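Local coordinates for protein (2Z,6E)-hedycaryol synthase (Kitasatospora setae, PDB 4MC3) that catalyses the magnesium-dependent 1,11-cyclization of (2E,6E)-farnesyl diphosphate, with water, to (2Z,6E)-hedycaryol and diphosphate, at residues A[263-266]-A[267-271]; A[166-169]-A[170-174]. All blocks are in the same frame, centred on the assembly; numbering follows the deposited sequence.

Interaction 1 of 2, residues A[263-266]-A[267-271]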
# COMPACT_ATOMS: atom_id res chain seq x y z
N ALA A 263 6.98 -8.70 -15.77
CA ALA A 263 5.62 -9.03 -16.10
C ALA A 263 4.60 -8.06 -15.48
O ALA A 263 3.61 -7.65 -16.14
CB ALA A 263 5.31 -10.47 -15.71
N GLN A 264 4.81 -7.71 -14.21
CA GLN A 264 3.91 -6.75 -13.59
C GLN A 264 3.95 -5.39 -14.27
O GLN A 264 2.89 -4.76 -14.43
CB GLN A 264 4.13 -6.60 -12.06
CG GLN A 264 4.09 -7.87 -11.24
CD GLN A 264 2.89 -8.70 -11.59
OE1 GLN A 264 1.74 -8.25 -11.54
NE2 GLN A 264 3.15 -9.93 -11.99
N LEU A 265 5.16 -4.93 -14.59
CA LEU A 265 5.33 -3.68 -15.32
C LEU A 265 4.54 -3.67 -16.62
O LEU A 265 3.83 -2.69 -16.91
CB LEU A 265 6.79 -3.35 -15.59
CG LEU A 265 6.98 -2.12 -16.47
CD1 LEU A 265 6.40 -0.84 -15.86
CD2 LEU A 265 8.48 -2.01 -16.75
N HIS A 266 4.70 -4.72 -17.42
CA HIS A 266 4.00 -4.77 -18.69
C HIS A 266 2.49 -4.88 -18.52
O HIS A 266 1.74 -4.30 -19.30
CB HIS A 266 4.61 -5.84 -19.58
CG HIS A 266 5.96 -5.43 -20.10
ND1 HIS A 266 6.11 -4.55 -21.15
CD2 HIS A 266 7.21 -5.71 -19.65
CE1 HIS A 266 7.40 -4.34 -21.36
NE2 HIS A 266 8.09 -5.03 -20.47
N THR A 267 2.04 -5.52 -17.43
CA THR A 267 0.64 -5.55 -17.07
C THR A 267 0.11 -4.15 -16.67
O THR A 267 -1.03 -3.79 -17.02
CB THR A 267 0.40 -6.59 -15.95
OG1 THR A 267 0.84 -7.89 -16.39
CG2 THR A 267 -1.04 -6.69 -15.61
N VAL A 268 0.93 -3.37 -15.95
CA VAL A 268 0.58 -1.98 -15.64
C VAL A 268 0.40 -1.17 -16.93
O VAL A 268 -0.59 -0.45 -17.07
CB VAL A 268 1.59 -1.30 -14.69
CG1 VAL A 268 1.44 0.22 -14.69
CG2 VAL A 268 1.39 -1.89 -13.29
N LEU A 269 1.35 -1.32 -17.85
CA LEU A 269 1.35 -0.56 -19.13
C LEU A 269 0.10 -0.90 -19.93
O LEU A 269 -0.64 -0.01 -20.40
CB LEU A 269 2.63 -0.82 -19.92
CG LEU A 269 3.90 -0.17 -19.37
CD1 LEU A 269 5.15 -0.76 -20.00
CD2 LEU A 269 3.85 1.35 -19.54
N GLN A 270 -0.18 -2.19 -20.02
CA GLN A 270 -1.39 -2.67 -20.71
C GLN A 270 -2.66 -2.19 -20.05
O GLN A 270 -3.57 -1.73 -20.73
CB GLN A 270 -1.40 -4.20 -20.78
CG GLN A 270 -2.48 -4.77 -21.71
CD GLN A 270 -2.59 -6.30 -21.69
OE1 GLN A 270 -1.69 -7.01 -21.22
NE2 GLN A 270 -3.70 -6.82 -22.21
N ALA A 271 -2.75 -2.30 -18.72
CA ALA A 271 -3.97 -1.92 -18.01
C ALA A 271 -4.30 -0.43 -18.18
O ALA A 271 -5.48 -0.04 -18.14
CB ALA A 271 -3.87 -2.25 -16.54
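The hydroxyl of T267 folds back one turn onto the carbonyl of A263, so that A263 O takes two bonds from a single residue. OG1 of T267 donates to A263 O at 2.8 Å. T267 N reaches the same A263 O at 2.9 Å, the two donors coming from opposite faces of the carbonyl plane. The rotation about chi1 (-58°) places OG1 beside the backbone N, within range of that oxygen, and turns CG2 anti to N. With an alanine here OG1 is gone, and A263 O is likely to be left with the backbone N-H as its one donor from this residue, the face OG1 approaches losing its partner. The next residue, V268, lays CG2 against Q264 O, one turn back, at 3.4 Å. On another side of the helix CG of L265 and CD1 of L269 meet at 4.2 Å, and the side chain of H266 lies beside that of L269, both pointing the same way, with ND1 of H266 4.1 Å from CD1 of L269. This is i to i+4 and i to i+3 packing on a regular alpha helix. Q264, T267, V268 and Q270 lie against helix 204-225 through A212, L209 and K208, and L265 and L269 rest on the N-terminal loop at P12 and F13.

Interaction 2 of 2, residues A[166-169]-A[170-174]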
# COMPACT_ATOMS: atom_id res chain seq x y z
N LEU A 166 5.28 -22.75 1.02
CA LEU A 166 4.29 -21.77 0.68
C LEU A 166 4.05 -21.81 -0.83
O LEU A 166 4.98 -22.11 -1.62
CB LEU A 166 4.77 -20.38 1.08
CG LEU A 166 4.97 -20.13 2.58
CD1 LEU A 166 5.69 -18.80 2.84
CD2 LEU A 166 3.61 -20.13 3.26
N ARG A 167 2.81 -21.57 -1.23
CA ARG A 167 2.46 -21.50 -2.63
C ARG A 167 2.69 -20.07 -3.07
O ARG A 167 2.18 -19.12 -2.46
CB ARG A 167 1.00 -21.88 -2.88
CG ARG A 167 0.63 -23.34 -2.62
CD ARG A 167 -0.86 -23.56 -2.93
NE ARG A 167 -1.25 -23.17 -4.31
CZ ARG A 167 -1.29 -24.00 -5.35
NH1 ARG A 167 -0.98 -25.29 -5.21
NH2 ARG A 167 -1.65 -23.56 -6.56
N LEU A 168 3.35 -19.89 -4.21
CA LEU A 168 3.59 -18.52 -4.72
C LEU A 168 2.32 -17.81 -5.11
O LEU A 168 2.19 -16.61 -4.85
CB LEU A 168 4.54 -18.57 -5.92
CG LEU A 168 4.96 -17.22 -6.49
CD1 LEU A 168 5.82 -16.46 -5.47
CD2 LEU A 168 5.73 -17.38 -7.83
N ASP A 169 1.39 -18.50 -5.74
CA ASP A 169 0.18 -17.85 -6.21
C ASP A 169 -0.65 -17.32 -5.02
O ASP A 169 -1.08 -16.15 -5.04
CB ASP A 169 -0.68 -18.70 -7.17
CG ASP A 169 -1.05 -20.07 -6.64
OD1 ASP A 169 -0.72 -20.47 -5.51
OD2 ASP A 169 -1.70 -20.80 -7.41
N ASP A 170 -0.78 -18.11 -3.99
CA ASP A 170 -1.53 -17.66 -2.81
C ASP A 170 -0.77 -16.54 -2.12
O ASP A 170 -1.38 -15.58 -1.57
CB ASP A 170 -1.72 -18.81 -1.82
CG ASP A 170 -2.69 -19.87 -2.33
OD1 ASP A 170 -3.43 -19.65 -3.30
OD2 ASP A 170 -2.67 -20.98 -1.78
N TYR A 171 0.56 -16.64 -2.06
CA TYR A 171 1.39 -15.55 -1.52
C TYR A 171 1.10 -14.25 -2.25
O TYR A 171 0.87 -13.20 -1.61
CB TYR A 171 2.88 -15.89 -1.54
CG TYR A 171 3.79 -14.69 -1.22
CD1 TYR A 171 3.91 -14.19 0.05
CD2 TYR A 171 4.48 -14.03 -2.22
CE1 TYR A 171 4.71 -13.12 0.33
CE2 TYR A 171 5.29 -12.96 -1.97
CZ TYR A 171 5.42 -12.51 -0.67
OH TYR A 171 6.21 -11.42 -0.38
N LEU A 172 1.10 -14.26 -3.59
CA LEU A 172 0.89 -12.99 -4.30
C LEU A 172 -0.51 -12.42 -4.04
O LEU A 172 -0.72 -11.21 -3.98
CB LEU A 172 1.14 -13.11 -5.82
CG LEU A 172 2.52 -13.55 -6.26
CD1 LEU A 172 2.61 -13.66 -7.79
CD2 LEU A 172 3.55 -12.58 -5.75
N ASP A 173 -1.48 -13.29 -3.88
CA ASP A 173 -2.86 -12.87 -3.64
C ASP A 173 -2.92 -12.09 -2.33
O ASP A 173 -3.69 -11.10 -2.26
CB ASP A 173 -3.78 -14.07 -3.53
CG ASP A 173 -4.15 -14.68 -4.87
OD1 ASP A 173 -3.93 -14.06 -5.93
OD2 ASP A 173 -4.80 -15.76 -4.86
N ARG A 174 -2.19 -12.49 -1.32
CA ARG A 174 -2.13 -11.77 -0.03
C ARG A 174 -1.13 -10.61 -0.02
O ARG A 174 -1.39 -9.53 0.60
CB ARG A 174 -1.96 -12.68 1.15
CG ARG A 174 -0.62 -13.24 1.34
CD ARG A 174 -0.61 -14.02 2.67
NE ARG A 174 0.64 -14.73 2.73
CZ ARG A 174 0.84 -15.94 2.17
NH1 ARG A 174 2.03 -16.49 2.25
NH2 ARG A 174 -0.14 -16.58 1.55
O HOH W 1 1.61 -18.85 0.43
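R167 and D170 meet across the first turn of helix 168-178, where OD2 of D170 lies 3.4 Å from CD of R167 and forms a long salt bridge to NE of R167 at 3.6 Å, the two flat groups 43° apart. The firmer grip of R167 is on D169, side-on: NE bonds to OD1 of D169, and NH2 to OD2 of D169 at 2.9 Å, each oxygen using its syn lone pair. D169 is set for this by chi1 of 54°, which brings OD1 within 2.8 Å of D170 N in a weak bond. The arginine is thus shared by two side-by-side carboxylates, and its charge probably offsets their mutual repulsion. R167 is the N-cap residue of the helix, which belongs to the class I terpene cyclase alpha domain and carries R175, by similarity a substrate-binding residue. The carbonyl of R167 accepts from Y171 N at 3.0 Å and from a water that in turn accepts from NH1 of R174 at 3.0 Å, lying at the edge of that guanidinium in its plane. L168 O and D169 O receive L172 N and D173 N. Further off, E156 takes NE of R174, D222 the hydroxyl of Y171, and R211 pairs with OD1 of D173.

In the fold
From the N terminus the chain comes first to interaction 2, where the segment after helix 136-160 turns into helix 168-178, and later to interaction 1, midway along the long helix 250-282. Both are local contacts within continuous stretches, so neither closes a long loop; they follow in series and neither nest nor cross. Their centres lie 19 Å apart and their nearest atoms about 6 Å, without touching. Helix 204-225 is common ground: 166-174 meets it through L172 and through the polar ends of Y171 and D173, and 263-271 through T267 and V268. Interaction 2 also joins helices 136-160 and 238-246, whereas interaction 1 reaches the N-terminal loop.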